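Local structure of listeriolysin O (Listeria monocytogenes, 4CDB) at residues T87-L92 and V258-Q263; P252-S257 and N352-N357. The protein lyses host cells by binding cholesterol-containing membranes, changing conformation and inserting into the bilayer as an oligomeric pore. All coordinates share one frame; numbering follows the deposited sequence.

Interaction 1 (T87-L92 and V258-Q263); sequences TYPGAL and VAYGRQ. With NA (sodium ion), chain M.
Val258 points its side chain at segment 87-92, and its CG2 does the touching. With chi1 at 177°, CG1 lies anti to the backbone N and CG2 beside it, which places CG2 against the start of the proline ring: Pro89 N is 3.6 Å from Val258 CG2, and Pro89 CD is 3.7 Å from the same methyl. The two side chains cross at about a right angle, and the nearest approaches to the proline are all made by the CG2 branch. The same methyl reaches Thr87 CG2 more loosely, at 4.2 Å. No direct hydrogen bond joins the segments.

The loop is shaped by a type II beta turn from Tyr88 to Ala91, with Pro89 at its second position and Gly90 at its third, where phi is 92° and a beta carbon would collide with Pro89 O. Its closing bond, Ala91 N to Tyr88 O, is weak at 3.3 Å. The turn leads into strand 92-94, which pairs with strand 252-260 in the large antiparallel sheet of this cholesterol-dependent cytolysin. On the far side of the turn, the Tyr88 hydroxyl binds a sodium ion lying in the plane of its ring, and Ala135 supplies another ligand.

Further along the strand, Tyr260 meets Pro89 tip to tip, its OH 3.3 Å from Pro89 CD. The hydroxyl donates to a water, 2.8 Å from Tyr260 OH, which in turn donates to the carbonyl Thr87 O. Val258 CG1 lies over one face of the Tyr260 ring toward its rim, while Val144 of helix 137-152 also touches this tyrosine. At Gly261 the chain turns a corner into strand 262-270.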
loop_
_atom_site.group_PDB
_atom_site.type_symbol
_atom_site.label_atom_id
_atom_site.label_comp_id
_atom_site.label_asym_id
_atom_site.label_seq_id
_atom_site.Cartn_x
_atom_site.Cartn_y
_atom_site.Cartn_z
ATOM N N THR A 87 12.366 -21.405 4.418
ATOM C CA THR A 87 11.308 -21.249 5.408
ATOM C C THR A 87 10.492 -22.532 5.546
ATOM O O THR A 87 9.785 -22.929 4.618
ATOM C CB THR A 87 10.363 -20.098 5.029
ATOM O OG1 THR A 87 11.088 -18.861 5.034
ATOM C CG2 THR A 87 9.206 -20.012 6.009
ATOM N N TYR A 88 10.592 -23.167 6.709
ATOM C CA TYR A 88 9.853 -24.391 6.995
ATOM C C TYR A 88 9.526 -24.484 8.485
ATOM O O TYR A 88 10.278 -23.976 9.319
ATOM C CB TYR A 88 10.642 -25.620 6.531
ATOM C CG TYR A 88 11.968 -25.814 7.228
ATOM C CD1 TYR A 88 13.115 -25.185 6.765
ATOM C CD2 TYR A 88 12.074 -26.635 8.343
ATOM C CE1 TYR A 88 14.329 -25.361 7.397
ATOM C CE2 TYR A 88 13.283 -26.817 8.981
ATOM C CZ TYR A 88 14.408 -26.178 8.505
ATOM O OH TYR A 88 15.615 -26.360 9.140
ATOM N N PRO A 89 8.391 -25.125 8.821
ATOM C CA PRO A 89 7.930 -25.237 10.210
ATOM C C PRO A 89 8.937 -25.956 11.100
ATOM O O PRO A 89 9.471 -26.994 10.703
ATOM C CB PRO A 89 6.663 -26.094 10.090
ATOM C CG PRO A 89 6.211 -25.920 8.691
ATOM C CD PRO A 89 7.460 -25.773 7.881
ATOM N N GLY A 90 9.187 -25.407 12.286
ATOM C CA GLY A 90 10.067 -26.039 13.254
ATOM C C GLY A 90 11.518 -25.604 13.166
ATOM O O GLY A 90 12.333 -25.960 14.018
ATOM N N ALA A 91 11.843 -24.833 12.135
ATOM C CA ALA A 91 13.211 -24.367 11.929
ATOM C C ALA A 91 13.700 -23.492 13.082
ATOM O O ALA A 91 12.967 -22.641 13.586
ATOM C CB ALA A 91 13.322 -23.617 10.615
ATOM N N LEU A 92 14.946 -23.710 13.492
ATOM C CA LEU A 92 15.550 -22.935 14.569
ATOM C C LEU A 92 16.312 -21.741 14.008
ATOM O O LEU A 92 17.168 -21.897 13.136
ATOM C CB LEU A 92 16.499 -23.811 15.389
ATOM C CG LEU A 92 15.888 -25.019 16.100
ATOM C CD1 LEU A 92 16.941 -25.745 16.920
ATOM C CD2 LEU A 92 14.749 -24.568 16.984
ATOM N N VAL A 258 3.740 -21.845 9.514
ATOM C CA VAL A 258 4.009 -21.346 8.170
ATOM C C VAL A 258 2.734 -21.329 7.336
ATOM O O VAL A 258 2.015 -22.329 7.264
ATOM C CB VAL A 258 5.061 -22.210 7.435
ATOM C CG1 VAL A 258 5.262 -21.708 6.006
ATOM C CG2 VAL A 258 6.382 -22.216 8.189
ATOM N N ALA A 259 2.452 -20.188 6.712
ATOM C CA ALA A 259 1.304 -20.067 5.820
ATOM C C ALA A 259 1.705 -20.393 4.382
ATOM O O ALA A 259 2.663 -19.826 3.848
ATOM C CB ALA A 259 0.702 -18.669 5.903
ATOM N N TYR A 260 0.979 -21.319 3.764
ATOM C CA TYR A 260 1.254 -21.722 2.389
ATOM C C TYR A 260 0.143 -21.240 1.468
ATOM O O TYR A 260 -1.029 -21.241 1.846
ATOM C CB TYR A 260 1.371 -23.246 2.283
ATOM C CG TYR A 260 2.532 -23.848 3.045
ATOM C CD1 TYR A 260 2.430 -24.116 4.404
ATOM C CD2 TYR A 260 3.718 -24.173 2.401
ATOM C CE1 TYR A 260 3.481 -24.676 5.104
ATOM C CE2 TYR A 260 4.779 -24.734 3.092
ATOM C CZ TYR A 260 4.654 -24.983 4.445
ATOM O OH TYR A 260 5.701 -25.541 5.141
ATOM N N GLY A 261 0.510 -20.835 0.257
ATOM C CA GLY A 261 -0.477 -20.405 -0.713
ATOM C C GLY A 261 0.052 -19.560 -1.855
ATOM O O GLY A 261 1.164 -19.761 -2.345
ATOM N N ARG A 262 -0.765 -18.600 -2.272
ATOM C CA ARG A 262 -0.484 -17.790 -3.447
ATOM C C ARG A 262 -0.482 -16.320 -3.053
ATOM O O ARG A 262 -1.354 -15.875 -2.304
ATOM C CB ARG A 262 -1.554 -18.059 -4.508
ATOM C CG ARG A 262 -1.460 -17.224 -5.772
ATOM C CD ARG A 262 -2.570 -17.615 -6.739
ATOM N NE ARG A 262 -2.519 -16.863 -7.988
ATOM C CZ ARG A 262 -3.220 -15.760 -8.224
ATOM N NH1 ARG A 262 -4.033 -15.278 -7.293
ATOM N NH2 ARG A 262 -3.113 -15.140 -9.391
ATOM N N GLN A 263 0.498 -15.565 -3.539
ATOM C CA GLN A 263 0.579 -14.147 -3.205
ATOM C C GLN A 263 0.709 -13.270 -4.442
ATOM O O GLN A 263 1.508 -13.551 -5.336
ATOM C CB GLN A 263 1.741 -13.873 -2.246
ATOM C CG GLN A 263 1.804 -12.426 -1.759
ATOM C CD GLN A 263 2.852 -12.206 -0.686
ATOM O OE1 GLN A 263 2.770 -11.255 0.090
ATOM N NE2 GLN A 263 3.850 -13.082 -0.642
HETATM NA NA NA M . 16.274 -27.961 11.032
HETATM O O HOH W 1 8.259 -25.405 3.903
HETATM O O HOH W 2 17.307 -25.781 12.755
#

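Interaction 2 (P252-S257 and N352-N357); sequences PAYISS and NFLKDN. With NA (sodium ion), chain P; ACT (acetate ion), chain D.
Pro252 O accepts a hydrogen bond from Leu354 N at 3.0 Å, one residue past strand 345-353, and a water bridges it to Lys355 N. The Leu354 side chain crosses those of Pro252 and Tyr254 at about a right angle, with CB 4.2 Å from Pro252 CG and CD2 4.1 Å from Tyr254 CD1. Ala253 faces Phe353 as an antiparallel non-hydrogen-bonded pair with diverging side chains. Tyr254 and Asn352 form the adjoining hydrogen-bonded pair, with Tyr254 N 2.8 Å from Asn352 O and Asn352 N 2.9 Å from Tyr254 O.

The Tyr254 ring, with CG between the backbone N and the carbonyl carbon (chi1 65°), runs across Asn352, whose CB is 3.5 Å from Tyr254 CZ. Its hydroxyl donates to Asn357 OD1 at 3.0 Å, from above that carbonyl plane, and accepts a weak bond from Asn352 ND2. Pro225 O holds the other end of the Asn357 amide. Ser256 OG lies 3.0 Å from Asn352 OD1, a weak and unsettled bond, since Thr350 also bonds this hydroxyl.

Backbone pairing thus sets the register, while the hydroxyl of buried Tyr254, donor to Asn357 and weak acceptor from Asn352, ties strand 252-260 to the loop after its partner.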
loop_
_atom_site.group_PDB
_atom_site.type_symbol
_atom_site.label_atom_id
_atom_site.label_comp_id
_atom_site.label_asym_id
_atom_site.label_seq_id
_atom_site.Cartn_x
_atom_site.Cartn_y
_atom_site.Cartn_z
ATOM N N PRO A 252 17.440 -17.449 20.871
ATOM C CA PRO A 252 16.984 -18.524 19.987
ATOM C C PRO A 252 15.467 -18.492 19.812
ATOM O O PRO A 252 14.734 -18.210 20.763
ATOM C CB PRO A 252 17.412 -19.789 20.735
ATOM C CG PRO A 252 17.404 -19.393 22.169
ATOM C CD PRO A 252 17.858 -17.956 22.189
ATOM N N ALA A 253 15.010 -18.758 18.594
ATOM C CA ALA A 253 13.583 -18.810 18.305
ATOM C C ALA A 253 13.310 -19.912 17.295
ATOM O O ALA A 253 14.230 -20.400 16.635
ATOM C CB ALA A 253 13.095 -17.467 17.775
ATOM N N TYR A 254 12.047 -20.309 17.176
ATOM C CA TYR A 254 11.661 -21.302 16.182
ATOM C C TYR A 254 10.456 -20.847 15.364
ATOM O O TYR A 254 9.628 -20.065 15.836
ATOM C CB TYR A 254 11.377 -22.659 16.836
ATOM C CG TYR A 254 10.185 -22.672 17.766
ATOM C CD1 TYR A 254 10.300 -22.224 19.075
ATOM C CD2 TYR A 254 8.949 -23.145 17.340
ATOM C CE1 TYR A 254 9.216 -22.236 19.931
ATOM C CE2 TYR A 254 7.860 -23.161 18.191
ATOM C CZ TYR A 254 8.000 -22.706 19.485
ATOM O OH TYR A 254 6.921 -22.719 20.337
ATOM N N ILE A 255 10.369 -21.333 14.133
ATOM C CA ILE A 255 9.215 -21.052 13.292
ATOM C C ILE A 255 8.040 -21.913 13.758
ATOM O O ILE A 255 8.021 -23.126 13.545
ATOM C CB ILE A 255 9.533 -21.295 11.804
ATOM C CG1 ILE A 255 10.721 -20.429 11.371
ATOM C CG2 ILE A 255 8.320 -21.004 10.940
ATOM C CD1 ILE A 255 11.076 -20.549 9.900
ATOM N N SER A 256 7.070 -21.274 14.407
ATOM C CA SER A 256 5.947 -21.980 15.018
ATOM C C SER A 256 4.834 -22.321 14.027
ATOM O O SER A 256 4.070 -23.257 14.246
ATOM C CB SER A 256 5.384 -21.167 16.187
ATOM O OG SER A 256 5.091 -19.838 15.789
ATOM N N SER A 257 4.749 -21.563 12.938
ATOM C CA SER A 257 3.703 -21.773 11.942
ATOM C C SER A 257 4.076 -21.155 10.601
ATOM O O SER A 257 4.658 -20.074 10.557
ATOM C CB SER A 257 2.380 -21.182 12.432
ATOM O OG SER A 257 1.347 -21.397 11.487
ATOM N N ASN A 352 8.305 -18.084 17.466
ATOM C CA ASN A 352 8.213 -18.061 18.921
ATOM C C ASN A 352 9.600 -18.144 19.538
ATOM O O ASN A 352 10.443 -18.913 19.073
ATOM C CB ASN A 352 7.368 -19.229 19.435
ATOM C CG ASN A 352 5.901 -19.102 19.072
ATOM O OD1 ASN A 352 5.518 -18.267 18.254
ATOM N ND2 ASN A 352 5.070 -19.942 19.678
ATOM N N PHE A 353 9.840 -17.352 20.580
ATOM C CA PHE A 353 11.079 -17.461 21.340
ATOM C C PHE A 353 11.122 -18.827 22.016
ATOM O O PHE A 353 10.107 -19.307 22.514
ATOM C CB PHE A 353 11.177 -16.344 22.384
ATOM C CG PHE A 353 11.376 -14.973 21.794
ATOM C CD1 PHE A 353 12.612 -14.593 21.292
ATOM C CD2 PHE A 353 10.332 -14.059 21.753
ATOM C CE1 PHE A 353 12.801 -13.330 20.751
ATOM C CE2 PHE A 353 10.517 -12.795 21.213
ATOM C CZ PHE A 353 11.754 -12.432 20.712
ATOM N N LEU A 354 12.293 -19.454 22.028
ATOM C CA LEU A 354 12.432 -20.780 22.620
ATOM C C LEU A 354 12.324 -20.739 24.140
ATOM O O LEU A 354 11.996 -21.739 24.774
ATOM C CB LEU A 354 13.759 -21.424 22.207
ATOM C CG LEU A 354 13.664 -22.700 21.369
ATOM C CD1 LEU A 354 15.041 -23.316 21.162
ATOM C CD2 LEU A 354 12.712 -23.694 22.020
ATOM N N LYS A 355 12.594 -19.577 24.722
ATOM C CA LYS A 355 12.632 -19.449 26.175
ATOM C C LYS A 355 11.280 -19.693 26.842
ATOM O O LYS A 355 11.183 -20.470 27.791
ATOM C CB LYS A 355 13.176 -18.078 26.577
ATOM C CG LYS A 355 13.277 -17.865 28.078
ATOM C CD LYS A 355 13.897 -16.512 28.391
ATOM C CE LYS A 355 13.992 -16.277 29.889
ATOM N NZ LYS A 355 14.619 -14.964 30.212
ATOM N N ASP A 356 10.240 -19.033 26.350
ATOM C CA ASP A 356 8.927 -19.128 26.976
ATOM C C ASP A 356 7.823 -19.392 25.959
ATOM O O ASP A 356 6.645 -19.207 26.260
ATOM C CB ASP A 356 8.624 -17.846 27.758
ATOM C CG ASP A 356 8.719 -16.599 26.893
ATOM O OD1 ASP A 356 9.307 -16.679 25.794
ATOM O OD2 ASP A 356 8.211 -15.536 27.310
ATOM N N ASN A 357 8.211 -19.818 24.759
ATOM C CA ASN A 357 7.262 -20.064 23.671
ATOM C C ASN A 357 6.400 -18.842 23.341
ATOM O O ASN A 357 5.294 -18.972 22.815
ATOM C CB ASN A 357 6.377 -21.277 23.981
ATOM C CG ASN A 357 7.169 -22.572 24.065
ATOM O OD1 ASN A 357 7.947 -22.898 23.169
ATOM N ND2 ASN A 357 6.974 -23.315 25.148
HETATM NA NA NA P . 11.210 -14.861 25.367
HETATM C C ACT D . 12.108 -13.223 28.193
HETATM O O ACT D . 13.297 -13.160 28.577
HETATM O OXT ACT D . 11.598 -14.289 27.789
HETATM C CH3 ACT D . 11.260 -11.987 28.245
HETATM O O HOH W 3 14.481 -17.538 23.419
#

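Both contacts use strand 252-260, interaction 2 at its start and interaction 1 at its end, with centres 14 Å apart. They meet directly at Ile255: Gly90 N lies 2.9 Å from Ile255 O and Ala91 O 3.0 Å from Ile255 N, probable hydrogen bonds that set the turn 88-91 beside the strand. The residues that touch in interaction 1 are all buried, and it works through apolar packing and one water bridge. Interaction 2, also largely buried, buries more surface (411 against 171 Å²) and is a true strand pairing with polar side chains added; its 352-357 segment runs out to exposed Asp356. Each has a sodium ion bound at one segment.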